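Local atomic coordinates of enoyl-CoA hydratase/isomerase (Shewanella pealeana, PDB entry 4KPK), a protein that probably acts as an isomerase or hydratase of the crotonase-like family, whose members typically act on acyl-CoA thioesters. Residues Ala28-Thr31 with Glu32-Asp35; Asp64-Met67 with Ile68-Ile72; Leu234-Pro238 with Gln239-Trp243. All coordinates share one frame; numbering follows the deposited sequence.

Contact 1. Residues Ala28-Thr31 with Glu32-Asp35; sequences ATQT and EILD. With EDO (1,2-ethanediol), chain B.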
# COMPACT_ATOMS: atom_id res chain seq x y z
N ALA A 28 -4.58 -27.34 38.81
CA ALA A 28 -4.16 -26.03 38.16
C ALA A 28 -3.36 -26.27 36.87
O ALA A 28 -2.33 -26.98 36.90
CB ALA A 28 -3.35 -25.18 39.10
N THR A 29 -3.82 -25.69 35.78
CA THR A 29 -3.21 -25.82 34.46
C THR A 29 -1.91 -25.01 34.33
O THR A 29 -1.61 -24.11 35.15
CB THR A 29 -4.15 -25.30 33.36
OG1 THR A 29 -4.42 -23.91 33.61
CG2 THR A 29 -5.47 -26.07 33.37
N GLN A 30 -1.14 -25.34 33.31
CA GLN A 30 0.08 -24.59 33.02
C GLN A 30 -0.21 -23.09 32.78
O GLN A 30 0.55 -22.21 33.19
CB GLN A 30 0.80 -25.23 31.84
CG GLN A 30 1.37 -26.59 32.23
CD GLN A 30 2.55 -26.47 33.19
OE1 GLN A 30 2.48 -26.79 34.38
NE2 GLN A 30 3.60 -25.99 32.68
N THR A 31 -1.33 -22.80 32.13
CA THR A 31 -1.78 -21.42 31.92
C THR A 31 -2.10 -20.70 33.26
O THR A 31 -1.63 -19.59 33.52
CB THR A 31 -3.03 -21.40 31.03
OG1 THR A 31 -2.71 -22.06 29.79
CG2 THR A 31 -3.52 -19.97 30.80
N GLU A 32 -2.92 -21.33 34.08
CA GLU A 32 -3.21 -20.83 35.44
C GLU A 32 -1.91 -20.61 36.25
O GLU A 32 -1.77 -19.62 36.94
CB GLU A 32 -4.15 -21.78 36.13
CG GLU A 32 -5.53 -21.82 35.49
CD GLU A 32 -6.43 -22.92 36.08
OE1 GLU A 32 -5.94 -24.01 36.49
OE2 GLU A 32 -7.64 -22.67 36.14
N ILE A 33 -0.91 -21.47 36.08
CA ILE A 33 0.35 -21.30 36.82
C ILE A 33 1.10 -20.11 36.25
O ILE A 33 1.64 -19.28 36.98
CB ILE A 33 1.23 -22.56 36.80
CG1 ILE A 33 0.62 -23.65 37.68
CG2 ILE A 33 2.65 -22.26 37.26
CD1 ILE A 33 1.08 -25.08 37.29
N LEU A 34 1.13 -20.02 34.93
CA LEU A 34 1.83 -18.91 34.32
C LEU A 34 1.11 -17.59 34.73
O LEU A 34 1.72 -16.68 35.27
CB LEU A 34 1.89 -19.14 32.82
CG LEU A 34 2.62 -18.15 31.92
CD1 LEU A 34 4.05 -17.83 32.38
CD2 LEU A 34 2.61 -18.71 30.52
N ASP A 35 -0.20 -17.55 34.58
CA ASP A 35 -0.98 -16.39 34.97
C ASP A 35 -0.56 -15.92 36.38
O ASP A 35 -0.25 -14.76 36.57
CB ASP A 35 -2.44 -16.78 34.98
CG ASP A 35 -3.34 -15.65 35.39
OD1 ASP A 35 -3.32 -14.62 34.74
OD2 ASP A 35 -4.03 -15.77 36.37
C1 EDO B . -0.83 -11.38 37.03
O1 EDO B . 0.13 -12.23 36.39
C2 EDO B . -2.14 -11.79 36.39
O2 EDO B . -3.18 -11.88 37.36
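Thr29 and Glu32 grip each other in both directions. Thr29 OG1 accepts the backbone N-H of Glu32 at 3.0 Å, and Glu32 OE1 takes the backbone N-H of Thr29 at 2.8 Å. The second bond is nearly straight at the hydrogen (163°), but it reaches the carboxylate on its anti side, 22° out of plane. Thr29 OG1 sits between its own backbone N and carbonyl carbon (chi1 61°), which aims the hydroxyl at the first turn. Glu32 CG lies beside its own N, 3.0 Å from Thr29 OG1, and from there the extended chain delivers the carboxylate to Thr29 N. At that position Glu32 OE1 is also 3.2 Å from Ala28 CA.

Behind this pair the helix is regular: Ile33 N bonds to Thr29 O, Leu34 N to Gln30 O and Asp35 N to Thr31 O. Ile33 lies alongside Gln30, with Ile33 CD1 3.7 Å from Gln30 OE1.

Thr31 turns its hydroxyl to His77 of helix 65-80, and Asp35 OD1 accepts from the backbone N of Cys43 in strand 41-46. A 1,2-ethanediol molecule, probably from the crystallisation liquor, sits with O1 2.6 Å from Asp35 O. The reciprocal bonds between Thr29 and Glu32 make this a capping box, with Thr29 as the N-cap of the surface helix 30-37.

Contact 2. Residues Asp64-Met67 with Ile68-Ile72; sequences DEVM and ISEMI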
# COMPACT_ATOMS: atom_id res chain seq x y z
N ASP A 64 8.41 -2.11 29.98
CA ASP A 64 9.81 -2.24 30.33
C ASP A 64 10.31 -3.63 29.95
O ASP A 64 9.57 -4.40 29.29
CB ASP A 64 9.99 -1.90 31.81
CG ASP A 64 9.36 -2.88 32.72
OD1 ASP A 64 8.89 -3.97 32.27
OD2 ASP A 64 9.33 -2.57 33.92
N GLU A 65 11.57 -3.95 30.33
CA GLU A 65 12.21 -5.25 29.97
C GLU A 65 11.44 -6.48 30.47
O GLU A 65 11.36 -7.55 29.84
CB GLU A 65 13.69 -5.24 30.43
CG GLU A 65 13.94 -5.41 31.92
CD GLU A 65 13.58 -4.24 32.89
OE1 GLU A 65 12.99 -3.18 32.57
OE2 GLU A 65 13.89 -4.44 34.07
N VAL A 66 10.84 -6.32 31.60
CA VAL A 66 10.06 -7.37 32.18
C VAL A 66 8.76 -7.62 31.36
O VAL A 66 8.50 -8.74 31.01
CB VAL A 66 9.75 -7.05 33.67
CG1 VAL A 66 8.71 -8.01 34.24
CG2 VAL A 66 11.04 -7.08 34.51
N MSE A 67 7.96 -6.58 31.08
CA MSE A 67 6.79 -6.68 30.19
C MSE A 67 7.14 -7.34 28.89
O MSE A 67 6.42 -8.21 28.45
CB MSE A 67 6.27 -5.32 29.84
CG MSE A 67 5.10 -5.30 28.86
SE MSE A 67 3.44 -5.10 29.92
CE MSE A 67 3.65 -3.26 30.49
N ILE A 68 8.21 -6.88 28.26
CA ILE A 68 8.68 -7.42 26.97
C ILE A 68 8.86 -8.92 27.14
O ILE A 68 8.31 -9.70 26.39
CB ILE A 68 10.02 -6.79 26.49
CG1 ILE A 68 9.91 -5.27 26.22
CG2 ILE A 68 10.58 -7.49 25.29
CD1 ILE A 68 8.64 -4.88 25.53
N SER A 69 9.58 -9.30 28.19
CA SER A 69 9.94 -10.71 28.36
C SER A 69 8.75 -11.58 28.71
O SER A 69 8.57 -12.71 28.20
CB SER A 69 11.06 -10.87 29.40
OG SER A 69 10.93 -12.12 30.05
N GLU A 70 7.88 -11.04 29.56
CA GLU A 70 6.67 -11.76 29.89
C GLU A 70 5.81 -12.00 28.65
O GLU A 70 5.22 -13.04 28.49
CB GLU A 70 5.92 -11.00 30.99
CG GLU A 70 6.68 -11.03 32.31
CD GLU A 70 5.85 -10.72 33.52
OE1 GLU A 70 4.75 -10.13 33.41
OE2 GLU A 70 6.33 -11.05 34.61
N MSE A 71 5.77 -11.04 27.74
CA MSE A 71 4.95 -11.17 26.52
C MSE A 71 5.50 -12.25 25.64
O MSE A 71 4.73 -13.04 25.10
CB MSE A 71 4.89 -9.81 25.83
CG MSE A 71 3.74 -8.98 26.43
SE MSE A 71 3.66 -7.23 25.52
CE MSE A 71 2.31 -6.25 26.60
N ILE A 72 6.84 -12.30 25.50
CA ILE A 72 7.50 -13.45 24.82
C ILE A 72 7.11 -14.79 25.41
O ILE A 72 6.71 -15.70 24.69
CB ILE A 72 9.05 -13.26 24.79
CG1 ILE A 72 9.39 -11.99 23.97
CG2 ILE A 72 9.79 -14.50 24.23
CD1 ILE A 72 10.80 -11.49 24.12
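Helix 65-80 is the connecting helix of a beta-alpha-beta unit between strands 49-54 and 86-91, and residues 64-72 form its N-terminal cap and first two turns. Two neighbouring faces carry side-chain contacts one turn apart. On one, Met67 and Met71, both selenomethionines, lie side by side and point the same way: Met71 CE rests 3.7 Å from Met67 SE and equally close to Met67 CG. Met67 leaves with CG anti to its backbone N (chi1 177°) and then bends twice, whereas Met71 runs out straight beyond CG. The extended chain therefore brings its terminal methyl against the bent one. Met71 also reaches Met52 and Leu54 of strand 49-54, while Ile68 and Met71 both pack on Leu126 of helix 113-132.

On the other face Val66 and Glu70 run alongside each other. Val66 CG1 touches the carboxylate at 3.9 Å from Glu70 OE2, and Glu70 CG lies 3.2 Å from Val66 O. The buried carboxylate is satisfied by two backbone amides from the loop that follows helix 30-37, OE2 taking His39 N and OE1 taking Tyr40 N. Shortening Glu70 to an alanine would probably leave the amides of His39 and Tyr40 without their acceptor and Val66 CG1 without its neighbour.

The backbone bonds run from Ile68 N to Asp64 O through Met71 N to Met67 O. Ahead of them, Asp64 OD1 accepts Met67 N at 3.0 Å, nearly along its C-O axis and almost straight at the hydrogen (171°). Tyr40 OH holds the other carboxylate oxygen, OD2, which should help fix the rotation of the group. This is an aspartate N-cap, opening the crossover helix of a beta-alpha-beta unit.

Contact 3. Residues Leu234-Pro238 with Gln239-Trp243; sequences LSNSP and QGMAW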
# COMPACT_ATOMS: atom_id res chain seq x y z
N LEU A 234 -12.93 -19.26 15.04
CA LEU A 234 -13.04 -20.60 15.60
C LEU A 234 -13.69 -21.58 14.64
O LEU A 234 -13.43 -22.77 14.74
CB LEU A 234 -13.82 -20.60 16.93
CG LEU A 234 -13.16 -19.91 18.14
CD1 LEU A 234 -14.03 -19.95 19.39
CD2 LEU A 234 -11.76 -20.45 18.49
N SER A 235 -14.52 -21.09 13.71
CA SER A 235 -15.12 -21.96 12.69
C SER A 235 -14.16 -22.44 11.63
O SER A 235 -14.43 -23.44 10.98
CB SER A 235 -16.26 -21.24 11.97
OG SER A 235 -17.05 -20.59 12.92
N ASN A 236 -13.08 -21.73 11.39
CA ASN A 236 -12.27 -21.99 10.17
C ASN A 236 -11.13 -22.95 10.41
O ASN A 236 -10.73 -23.20 11.53
CB ASN A 236 -11.69 -20.68 9.57
CG ASN A 236 -12.77 -19.65 9.21
OD1 ASN A 236 -13.89 -19.98 8.88
ND2 ASN A 236 -12.41 -18.38 9.25
N SER A 237 -10.53 -23.42 9.32
CA SER A 237 -9.41 -24.38 9.42
C SER A 237 -8.18 -23.82 10.11
O SER A 237 -7.53 -22.93 9.58
CB SER A 237 -9.03 -24.83 8.03
OG SER A 237 -7.85 -25.56 8.02
N PRO A 238 -7.82 -24.37 11.26
CA PRO A 238 -6.51 -23.94 11.82
C PRO A 238 -5.34 -24.03 10.84
O PRO A 238 -4.47 -23.08 10.77
CB PRO A 238 -6.30 -24.89 13.02
CG PRO A 238 -7.70 -25.31 13.41
CD PRO A 238 -8.56 -25.26 12.16
N GLN A 239 -5.26 -25.16 10.12
CA GLN A 239 -4.17 -25.28 9.14
C GLN A 239 -4.25 -24.25 8.01
O GLN A 239 -3.22 -23.70 7.59
CB GLN A 239 -4.11 -26.68 8.54
CG GLN A 239 -2.93 -26.84 7.58
CD GLN A 239 -2.87 -28.20 6.89
OE1 GLN A 239 -1.91 -28.96 7.09
NE2 GLN A 239 -3.89 -28.52 6.10
N GLY A 240 -5.46 -24.05 7.47
CA GLY A 240 -5.65 -23.12 6.39
C GLY A 240 -5.30 -21.69 6.80
O GLY A 240 -4.63 -20.95 6.05
N MSE A 241 -5.70 -21.32 8.00
CA MSE A 241 -5.38 -19.97 8.54
C MSE A 241 -3.89 -19.84 8.74
O MSE A 241 -3.29 -18.82 8.40
CB MSE A 241 -6.15 -19.77 9.85
CG MSE A 241 -7.62 -19.59 9.46
SE MSE A 241 -8.55 -18.80 11.02
CE MSE A 241 -8.58 -20.33 12.21
N ALA A 242 -3.24 -20.85 9.28
CA ALA A 242 -1.74 -20.79 9.39
C ALA A 242 -1.07 -20.65 8.05
O ALA A 242 -0.10 -19.90 7.89
CB ALA A 242 -1.21 -22.02 10.11
N TRP A 243 -1.59 -21.38 7.06
CA TRP A 243 -1.02 -21.28 5.70
C TRP A 243 -1.32 -19.96 5.02
O TRP A 243 -0.52 -19.52 4.23
CB TRP A 243 -1.45 -22.45 4.82
CG TRP A 243 -0.74 -23.74 5.15
CD1 TRP A 243 -0.39 -24.19 6.43
CD2 TRP A 243 -0.33 -24.78 4.25
NE1 TRP A 243 0.20 -25.41 6.35
CE2 TRP A 243 0.25 -25.81 5.04
CE3 TRP A 243 -0.39 -24.94 2.85
CZ2 TRP A 243 0.78 -26.97 4.48
CZ3 TRP A 243 0.12 -26.10 2.29
CH2 TRP A 243 0.71 -27.11 3.11
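Met241, a selenomethionine, folds its side chain back over the residues that precede its helix and touches Asn236 and Ser237. Met241 CB starts 3.5 Å from Ser237 O. Met241 CG comes closer to Ser237 O, at 3.3 Å, because it lies anti to the carbonyl carbon of Met241 and beside its backbone N (chi1 -72°), the N that itself donates to Ser237 O. Met241 SE then passes Asn236 CB at 3.9 Å. A bend at chi3 turns Met241 CE to the backbone, where it ends 3.6 Å from Asn236 O. Around the same side chain, Pro136 adds a contact from a loop, and Leu199 of the second subunit packs on it as well.

Ser237 does the capping. Ser237 OG, anti to the backbone N (chi1 171°), accepts Gly240 N at 2.9 Å. Glu276 OE1 also bonds to this hydroxyl and receives Gln239 N, so two of the amides at the start of the helix are served by Ser237 and Glu276 together. Pro238 takes the first helical position after the cap, and its O accepts Ala242 N.

Gln239, next after Pro238, runs out extended and lays its amide carbon over a face of the ring of Trp243, one turn on, with Gln239 CD 4.0 Å above the plane and offset toward the rim. Its NE2 is held by Ser274 OG, and Trp243 also makes a cation-pi contact with Arg267. Asn236 directs its CB toward the helix start, but its ND2 donates to Leu199 O and Thr200 O of the second subunit, tying the turn into the trimer. The whole is a serine N-cap with proline following it, starting helix 238-251 just after helix 222-235 has ended, at a subunit interface.

Overall arrangement
All three contacts lie at helix starts, each with an N-cap side chain accepting a backbone N-H, but the setting differs. Contact 1 is on the surface, contact 2 is buried, and contact 3 is partly buried and alone among them meets another subunit. The cap of contact 1 is reciprocal, whereas those of contacts 2 and 3 rely on Tyr40 and Glu276 for further support. Contacts 1 and 2, with centres about 18 Å apart, belong to neighbouring helices: helix 30-37 packs on helix 65-80 through His77 and Phe78. Contact 3 lies on the opposite side of the chain's centre from contact 2, their centres about 28 Å apart.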